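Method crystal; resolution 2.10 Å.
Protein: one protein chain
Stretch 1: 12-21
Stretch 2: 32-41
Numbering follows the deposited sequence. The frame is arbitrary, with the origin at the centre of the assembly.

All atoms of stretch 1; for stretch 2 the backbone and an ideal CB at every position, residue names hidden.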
ATOM      1  N   LYS C  12      -8.824   9.507 -18.402  1.00 17.43           N
ATOM      2  CA  LYS C  12      -9.516   8.858 -17.305  1.00 18.44           C
ATOM      3  C   LYS C  12     -10.715   8.037 -17.810  1.00 16.99           C
ATOM      4  O   LYS C  12     -10.978   6.939 -17.331  1.00 17.57           O
ATOM      5  CB  LYS C  12      -9.969   9.886 -16.284  1.00 22.82           C
ATOM      6  CG  LYS C  12      -8.852  10.684 -15.653  1.00 23.08           C
ATOM      7  CD  LYS C  12      -9.415  11.976 -15.065  1.00 21.61           C
ATOM      8  CE  LYS C  12      -8.324  12.778 -14.407  1.00 26.65           C
ATOM      9  NZ  LYS C  12      -8.829  14.068 -13.895  1.00 26.59           N
ATOM     10  N   LEU C  13     -11.435   8.562 -18.788  1.00 15.85           N
ATOM     11  CA  LEU C  13     -12.569   7.814 -19.339  1.00 19.83           C
ATOM     12  C   LEU C  13     -12.127   6.486 -20.002  1.00 20.82           C
ATOM     13  O   LEU C  13     -12.816   5.478 -19.884  1.00 19.37           O
ATOM     14  CB  LEU C  13     -13.351   8.682 -20.339  1.00 19.73           C
ATOM     15  CG  LEU C  13     -14.038   9.912 -19.728  1.00 22.26           C
ATOM     16  CD1 LEU C  13     -15.027  10.578 -20.688  1.00 23.59           C
ATOM     17  CD2 LEU C  13     -14.700   9.577 -18.403  1.00 19.65           C
ATOM     18  N   SER C  14     -10.980   6.492 -20.679  1.00 19.34           N
ATOM     19  CA  SER C  14     -10.425   5.290 -21.280  1.00 17.29           C
ATOM     20  C   SER C  14     -10.089   4.256 -20.214  1.00 18.12           C
ATOM     21  O   SER C  14     -10.407   3.065 -20.353  1.00 19.85           O
ATOM     22  CB  SER C  14      -9.175   5.633 -22.090  1.00 21.77           C
ATOM     23  OG  SER C  14      -9.513   6.510 -23.141  1.00 28.46           O
ATOM     24  N   CYS C  15      -9.466   4.721 -19.142  1.00 12.86           N
ATOM     25  CA  CYS C  15      -9.172   3.868 -18.002  1.00 17.15           C
ATOM     26  C   CYS C  15     -10.451   3.324 -17.380  1.00 16.14           C
ATOM     27  O   CYS C  15     -10.483   2.177 -16.964  1.00 18.67           O
ATOM     28  CB  CYS C  15      -8.348   4.619 -16.939  1.00 16.20           C
ATOM     29  SG  CYS C  15      -6.658   4.976 -17.418  1.00 43.18           S
ATOM     30  N   TRP C  16     -11.506   4.138 -17.347  1.00 14.71           N
ATOM     31  CA  TRP C  16     -12.787   3.653 -16.848  1.00 16.08           C
ATOM     32  C   TRP C  16     -13.279   2.541 -17.737  1.00 16.69           C
ATOM     33  O   TRP C  16     -13.755   1.519 -17.264  1.00 16.59           O
ATOM     34  CB  TRP C  16     -13.838   4.772 -16.776  1.00 19.82           C
ATOM     35  CG  TRP C  16     -15.166   4.315 -16.213  1.00 21.47           C
ATOM     36  CD1 TRP C  16     -16.372   4.258 -16.867  1.00 23.23           C
ATOM     37  CD2 TRP C  16     -15.416   3.848 -14.878  1.00 24.26           C
ATOM     38  NE1 TRP C  16     -17.354   3.790 -16.015  1.00 22.65           N
ATOM     39  CE2 TRP C  16     -16.790   3.527 -14.789  1.00 23.15           C
ATOM     40  CE3 TRP C  16     -14.610   3.664 -13.745  1.00 20.30           C
ATOM     41  CZ2 TRP C  16     -17.371   3.046 -13.613  1.00 23.90           C
ATOM     42  CZ3 TRP C  16     -15.192   3.175 -12.584  1.00 23.12           C
ATOM     43  CH2 TRP C  16     -16.553   2.878 -12.525  1.00 19.89           C
ATOM     44  N   GLN C  17     -13.137   2.737 -19.041  1.00 19.15           N
ATOM     45  CA  GLN C  17     -13.608   1.751 -19.998  1.00 19.69           C
ATOM     46  C   GLN C  17     -12.834   0.434 -19.824  1.00 22.68           C
ATOM     47  O   GLN C  17     -13.388  -0.656 -20.012  1.00 23.45           O
ATOM     48  CB  GLN C  17     -13.470   2.304 -21.416  1.00 22.14           C
ATOM     49  CG  GLN C  17     -14.424   1.727 -22.416  1.00 29.24           C
ATOM     50  CD  GLN C  17     -15.882   1.937 -22.017  1.00 32.04           C
ATOM     51  OE1 GLN C  17     -16.265   3.000 -21.509  1.00 32.88           O
ATOM     52  NE2 GLN C  17     -16.692   0.907 -22.212  1.00 28.36           N
ATOM     53  N   HIS C  18     -11.561   0.553 -19.446  1.00 17.54           N
ATOM     54  CA  HIS C  18     -10.729  -0.608 -19.094  1.00 22.12           C
ATOM     55  C   HIS C  18     -11.297  -1.375 -17.908  1.00 22.13           C
ATOM     56  O   HIS C  18     -11.371  -2.607 -17.932  1.00 20.30           O
ATOM     57  CB  HIS C  18      -9.288  -0.181 -18.755  1.00 19.83           C
ATOM     58  CG  HIS C  18      -8.519   0.345 -19.921  1.00 22.20           C
ATOM     59  ND1 HIS C  18      -7.382   1.116 -19.779  1.00 19.77           N
ATOM     60  CD2 HIS C  18      -8.709   0.197 -21.256  1.00 21.06           C
ATOM     61  CE1 HIS C  18      -6.913   1.426 -20.972  1.00 19.21           C
ATOM     62  NE2 HIS C  18      -7.697   0.881 -21.884  1.00 24.29           N
ATOM     63  N   ILE C  19     -11.650  -0.647 -16.854  1.00 20.16           N
ATOM     64  CA  ILE C  19     -12.280  -1.262 -15.692  1.00 21.48           C
ATOM     65  C   ILE C  19     -13.590  -1.962 -16.096  1.00 18.73           C
ATOM     66  O   ILE C  19     -13.828  -3.100 -15.705  1.00 21.21           O
ATOM     67  CB  ILE C  19     -12.551  -0.231 -14.581  1.00 18.23           C
ATOM     68  CG1 ILE C  19     -11.232   0.296 -14.019  1.00 15.51           C
ATOM     69  CG2 ILE C  19     -13.421  -0.830 -13.468  1.00 18.38           C
ATOM     70  CD1 ILE C  19     -11.412   1.444 -13.098  1.00 17.95           C
ATOM     71  N   LEU C  20     -14.415  -1.298 -16.893  1.00 21.14           N
ATOM     72  CA  LEU C  20     -15.650  -1.913 -17.372  1.00 20.51           C
ATOM     73  C   LEU C  20     -15.394  -3.159 -18.223  1.00 23.22           C
ATOM     74  O   LEU C  20     -16.058  -4.154 -18.063  1.00 23.62           O
ATOM     75  CB  LEU C  20     -16.488  -0.905 -18.166  1.00 23.52           C
ATOM     76  CG  LEU C  20     -16.961   0.329 -17.379  1.00 19.96           C
ATOM     77  CD1 LEU C  20     -17.681   1.325 -18.293  1.00 19.03           C
ATOM     78  CD2 LEU C  20     -17.856  -0.090 -16.248  1.00 20.53           C
ATOM     79  N   THR C  21     -14.422  -3.123 -19.120  1.00 23.74           N
ATOM     80  CA  THR C  21     -14.130  -4.284 -19.958  1.00 22.88           C
ATOM     81  C   THR C  21     -13.696  -5.504 -19.142  1.00 22.96           C
ATOM     82  O   THR C  21     -13.939  -6.655 -19.519  1.00 22.19           O
ATOM     83  CB  THR C  21     -13.038  -3.935 -20.980  1.00 24.15           C
ATOM     84  OG1 THR C  21     -13.530  -2.891 -21.827  1.00 26.74           O
ATOM     85  CG2 THR C  21     -12.642  -5.158 -21.820  1.00 19.42           C
ATOM     86  N   UNK C  32     -24.867   1.098  -8.734  1.00 31.10           N
ATOM     87  CA  UNK C  32     -23.562   0.702  -8.213  1.00 32.03           C
ATOM     88  C   UNK C  32     -22.421   1.260  -9.052  1.00 27.92           C
ATOM     89  O   UNK C  32     -21.408   1.676  -8.520  1.00 33.20           O
ATOM     90  CB  UNK C  32     -23.461  -0.823  -8.150  1.00 32.03           C
ATOM     91  N   UNK C  33     -22.580   1.217 -10.364  1.00 27.22           N
ATOM     92  CA  UNK C  33     -21.588   1.717 -11.295  1.00 29.70           C
ATOM     93  C   UNK C  33     -21.481   3.213 -11.177  1.00 31.56           C
ATOM     94  O   UNK C  33     -20.378   3.766 -11.177  1.00 23.35           O
ATOM     95  CB  UNK C  33     -21.931   1.316 -12.731  1.00 29.70           C
ATOM     96  N   UNK C  34     -22.640   3.869 -11.108  1.00 31.13           N
ATOM     97  CA  UNK C  34     -22.652   5.324 -11.043  1.00 34.55           C
ATOM     98  C   UNK C  34     -21.907   5.838  -9.828  1.00 28.21           C
ATOM     99  O   UNK C  34     -21.205   6.839  -9.933  1.00 26.27           O
ATOM    100  CB  UNK C  34     -24.091   5.843 -11.028  1.00 34.55           C
ATOM    101  N   UNK C  35     -22.035   5.159  -8.686  1.00 27.54           N
ATOM    102  CA  UNK C  35     -21.363   5.649  -7.466  1.00 33.88           C
ATOM    103  C   UNK C  35     -19.864   5.424  -7.539  1.00 30.11           C
ATOM    104  O   UNK C  35     -19.092   6.290  -7.165  1.00 31.87           O
ATOM    105  CB  UNK C  35     -21.928   4.958  -6.223  1.00 33.88           C
ATOM    106  N   UNK C  36     -19.467   4.257  -8.021  1.00 28.29           N
ATOM    107  CA  UNK C  36     -18.066   3.961  -8.267  1.00 26.85           C
ATOM    108  C   UNK C  36     -17.444   4.912  -9.277  1.00 26.93           C
ATOM    109  O   UNK C  36     -16.292   5.316  -9.120  1.00 29.12           O
ATOM    110  CB  UNK C  36     -17.914   2.518  -8.753  1.00 26.85           C
ATOM    111  N   UNK C  37     -18.199   5.271 -10.307  1.00 28.09           N
ATOM    112  CA  UNK C  37     -17.681   6.194 -11.306  1.00 30.32           C
ATOM    113  C   UNK C  37     -17.445   7.578 -10.707  1.00 30.11           C
ATOM    114  O   UNK C  37     -16.440   8.232 -11.013  1.00 26.72           O
ATOM    115  CB  UNK C  37     -18.644   6.288 -12.491  1.00 30.32           C
ATOM    116  N   UNK C  38     -18.364   8.018  -9.855  1.00 33.23           N
ATOM    117  CA  UNK C  38     -18.227   9.310  -9.192  1.00 32.88           C
ATOM    118  C   UNK C  38     -17.007   9.354  -8.267  1.00 33.94           C
ATOM    119  O   UNK C  38     -16.321  10.365  -8.177  1.00 36.79           O
ATOM    120  CB  UNK C  38     -19.495   9.624  -8.396  1.00 32.88           C
ATOM    121  N   UNK C  39     -16.740   8.255  -7.580  1.00 27.86           N
ATOM    122  CA  UNK C  39     -15.556   8.165  -6.752  1.00 31.98           C
ATOM    123  C   UNK C  39     -14.294   7.964  -7.584  1.00 30.45           C
ATOM    124  O   UNK C  39     -13.198   8.328  -7.166  1.00 28.61           O
ATOM    125  CB  UNK C  39     -15.709   7.023  -5.745  1.00 31.98           C
ATOM    126  N   UNK C  40     -14.442   7.377  -8.766  1.00 29.87           N
ATOM    127  CA  UNK C  40     -13.303   7.229  -9.676  1.00 26.07           C
ATOM    128  C   UNK C  40     -12.795   8.581 -10.143  1.00 22.14           C
ATOM    129  O   UNK C  40     -11.602   8.801 -10.229  1.00 24.10           O
ATOM    130  CB  UNK C  40     -13.688   6.372 -10.883  1.00 26.07           C
ATOM    131  N   UNK C  41     -13.701   9.493 -10.452  1.00 24.28           N
ATOM    132  CA  UNK C  41     -13.297  10.812 -10.919  1.00 28.03           C
ATOM    133  C   UNK C  41     -12.715  11.667  -9.797  1.00 34.08           C
ATOM    134  O   UNK C  41     -11.724  12.377  -9.991  1.00 33.11           O
ATOM    135  CB  UNK C  41     -14.491  11.530 -11.552  1.00 28.03           C
TER

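Both stretches are helical throughout. Their axes approach to 11.3 Å with N-to-C directions 141° apart, so the register runs backwards: 41 lies nearest Lys12, 37 nearest Trp16 and 33 nearest Leu20. Stretch 1 offers a mostly apolar surface dominated by the indole of Trp16.

Position 32 has no atom of stretch 1 within 5.5 Å of its ideal CB, so polar or charged residues are as acceptable as any. It is Glu32, whose side chain does not reach stretch 1.

At 33 the CA-to-CB bond points sideways and the ideal CB is 5.0 Å from Trp16 CZ2. A short side chain would reach little; a long aliphatic or an aromatic one could extend to Trp16 and the methyls of Leu20. The residue is Trp33. With chi1 at -81° (m) its ring lies under Leu20, whose CD2 is 3.6 Å from the centroid of the six-membered ring of Trp33 and 14° off the normal, a CH-pi contact over the face. Trp33 CE3 also packs 3.7 Å from Trp16 CZ2, with the six-membered rings nearly perpendicular, at 88°.

At 34 and 35 no atom of stretch 1 lies within 5.5 Å of the ideal CB, so stretch 1 sets little demand there. They hold Asn34 and Thr35, neither touching stretch 1.

At 36 the CA-to-CB bond points toward stretch 1, with the ideal CB 4.0 Å from Trp16 CH2. Apolar residues of several sizes suit it, provided a large one turns aside from the indole. Phe36 does so: its CB packs 4.0 Å from Trp16 CH2, while its ring leads away.

Position 37 sits closer still, its ideal CB 3.7 Å from Trp16 CZ2, but CA-to-CB runs sideways. The backbone itself covers the indole, and the CA lies 4.1 Å from the centroid of the Trp16 six-membered ring, 25° off the normal. Leucine, methionine or an aromatic residue could continue along the indole toward Leu13. Phe37, chi1 t, presents its edge to the face of the Trp16 five-membered ring: centroids are 4.6 Å apart, planes 56° apart, and CD1 is 3.5 Å from Trp16 CE2. Farther out, Phe37 CZ meets Leu13 CD2 at 3.9 Å.

At 38 the CA-to-CB bond points away, and 39 is out of reach; both tolerate many residues. They are Lys38 and Gly39.

Position 40 points toward stretch 1, its ideal CB 3.9 Å from Trp16 CZ3, with Lys12, Cys15 and Ile19 beyond. A long apolar or aromatic side chain fits. Phe40, chi1 t, has Trp16 CE3 over one face, 3.7 Å from its CG. Its CZ, 4.2 Å from Cys15 CB, also comes within 3.2 Å of Lys12 O, which lies near the ring plane at the edge.

At 41 CA-to-CB is sideways with no atom of stretch 1 within 5.5 Å of the ideal CB, permitting varied residues. Leu41 (m, t) brings its end nearer, with CD2 4.6 Å from Lys12 CD at the closest. Its backbone contributes instead: a water donates to Leu41 O (2.5 Å from the water O) and accepts from Lys12 NZ (3.0 Å from the water O), bridging the helices.

Stretch 2 32-41: EWNTFFKGFL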
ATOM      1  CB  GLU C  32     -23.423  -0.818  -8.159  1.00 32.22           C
ATOM      2  CG  GLU C  32     -24.203  -1.510  -7.050  1.00 38.09           C
ATOM      3  CD  GLU C  32     -24.122  -3.035  -7.166  1.00 40.26           C
ATOM      4  OE1 GLU C  32     -23.698  -3.531  -8.229  1.00 36.15           O
ATOM      5  OE2 GLU C  32     -24.470  -3.742  -6.197  1.00 53.86           O
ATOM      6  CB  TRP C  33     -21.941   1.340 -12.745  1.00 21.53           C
ATOM      7  CG  TRP C  33     -21.573  -0.046 -13.116  1.00 28.11           C
ATOM      8  CD1 TRP C  33     -22.407  -1.034 -13.558  1.00 29.74           C
ATOM      9  CD2 TRP C  33     -20.256  -0.620 -13.094  1.00 26.55           C
ATOM     10  NE1 TRP C  33     -21.693  -2.187 -13.804  1.00 24.34           N
ATOM     11  CE2 TRP C  33     -20.367  -1.957 -13.526  1.00 24.76           C
ATOM     12  CE3 TRP C  33     -18.995  -0.131 -12.740  1.00 23.83           C
ATOM     13  CZ2 TRP C  33     -19.269  -2.811 -13.619  1.00 30.51           C
ATOM     14  CZ3 TRP C  33     -17.912  -0.976 -12.827  1.00 25.43           C
ATOM     15  CH2 TRP C  33     -18.051  -2.297 -13.279  1.00 28.76           C
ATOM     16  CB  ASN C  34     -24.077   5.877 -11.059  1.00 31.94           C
ATOM     17  CG  ASN C  34     -24.652   5.938 -12.461  1.00 47.29           C
ATOM     18  OD1 ASN C  34     -23.946   5.696 -13.442  1.00 45.46           O
ATOM     19  ND2 ASN C  34     -25.930   6.280 -12.568  1.00 53.50           N
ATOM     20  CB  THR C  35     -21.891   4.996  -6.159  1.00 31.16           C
ATOM     21  OG1 THR C  35     -21.523   3.618  -6.117  1.00 36.20           O
ATOM     22  CG2 THR C  35     -23.370   5.142  -6.047  1.00 26.89           C
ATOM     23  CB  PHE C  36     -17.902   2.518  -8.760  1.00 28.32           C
ATOM     24  CG  PHE C  36     -17.915   1.520  -7.661  1.00 28.49           C
ATOM     25  CD1 PHE C  36     -17.284   1.801  -6.461  1.00 28.71           C
ATOM     26  CD2 PHE C  36     -18.558   0.312  -7.813  1.00 24.95           C
ATOM     27  CE1 PHE C  36     -17.309   0.887  -5.429  1.00 28.42           C
ATOM     28  CE2 PHE C  36     -18.573  -0.608  -6.794  1.00 25.75           C
ATOM     29  CZ  PHE C  36     -17.958  -0.320  -5.604  1.00 31.00           C
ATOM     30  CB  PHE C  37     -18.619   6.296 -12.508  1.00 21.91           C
ATOM     31  CG  PHE C  37     -18.134   7.254 -13.561  1.00 27.38           C
ATOM     32  CD1 PHE C  37     -16.966   6.993 -14.266  1.00 27.02           C
ATOM     33  CD2 PHE C  37     -18.844   8.422 -13.848  1.00 32.97           C
ATOM     34  CE1 PHE C  37     -16.508   7.878 -15.233  1.00 28.35           C
ATOM     35  CE2 PHE C  37     -18.406   9.305 -14.807  1.00 25.63           C
ATOM     36  CZ  PHE C  37     -17.233   9.037 -15.503  1.00 30.33           C
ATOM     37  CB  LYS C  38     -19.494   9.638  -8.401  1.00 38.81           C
ATOM     38  CG  LYS C  38     -19.476  11.012  -7.735  1.00 44.49           C
ATOM     39  CD  LYS C  38     -20.811  11.283  -7.060  1.00 51.24           C
ATOM     40  CE  LYS C  38     -20.865  12.648  -6.405  1.00 55.09           C
ATOM     41  NZ  LYS C  38     -22.197  12.819  -5.762  1.00 60.68           N
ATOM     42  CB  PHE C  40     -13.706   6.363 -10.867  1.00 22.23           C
ATOM     43  CG  PHE C  40     -12.751   6.426 -12.023  1.00 20.35           C
ATOM     44  CD1 PHE C  40     -11.523   5.758 -11.973  1.00 20.38           C
ATOM     45  CD2 PHE C  40     -13.087   7.121 -13.172  1.00 19.01           C
ATOM     46  CE1 PHE C  40     -10.639   5.808 -13.061  1.00 23.92           C
ATOM     47  CE2 PHE C  40     -12.222   7.144 -14.270  1.00 22.34           C
ATOM     48  CZ  PHE C  40     -10.991   6.496 -14.202  1.00 20.86           C
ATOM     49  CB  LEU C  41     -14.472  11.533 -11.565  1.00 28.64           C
ATOM     50  CG  LEU C  41     -14.891  10.976 -12.922  1.00 30.32           C
ATOM     51  CD1 LEU C  41     -16.105  11.727 -13.401  1.00 32.79           C
ATOM     52  CD2 LEU C  41     -13.751  11.076 -13.927  1.00 27.06           C
TER
HETATM   53  O   HOH W   1     -11.220  13.560 -12.127  1.00 33.45           O
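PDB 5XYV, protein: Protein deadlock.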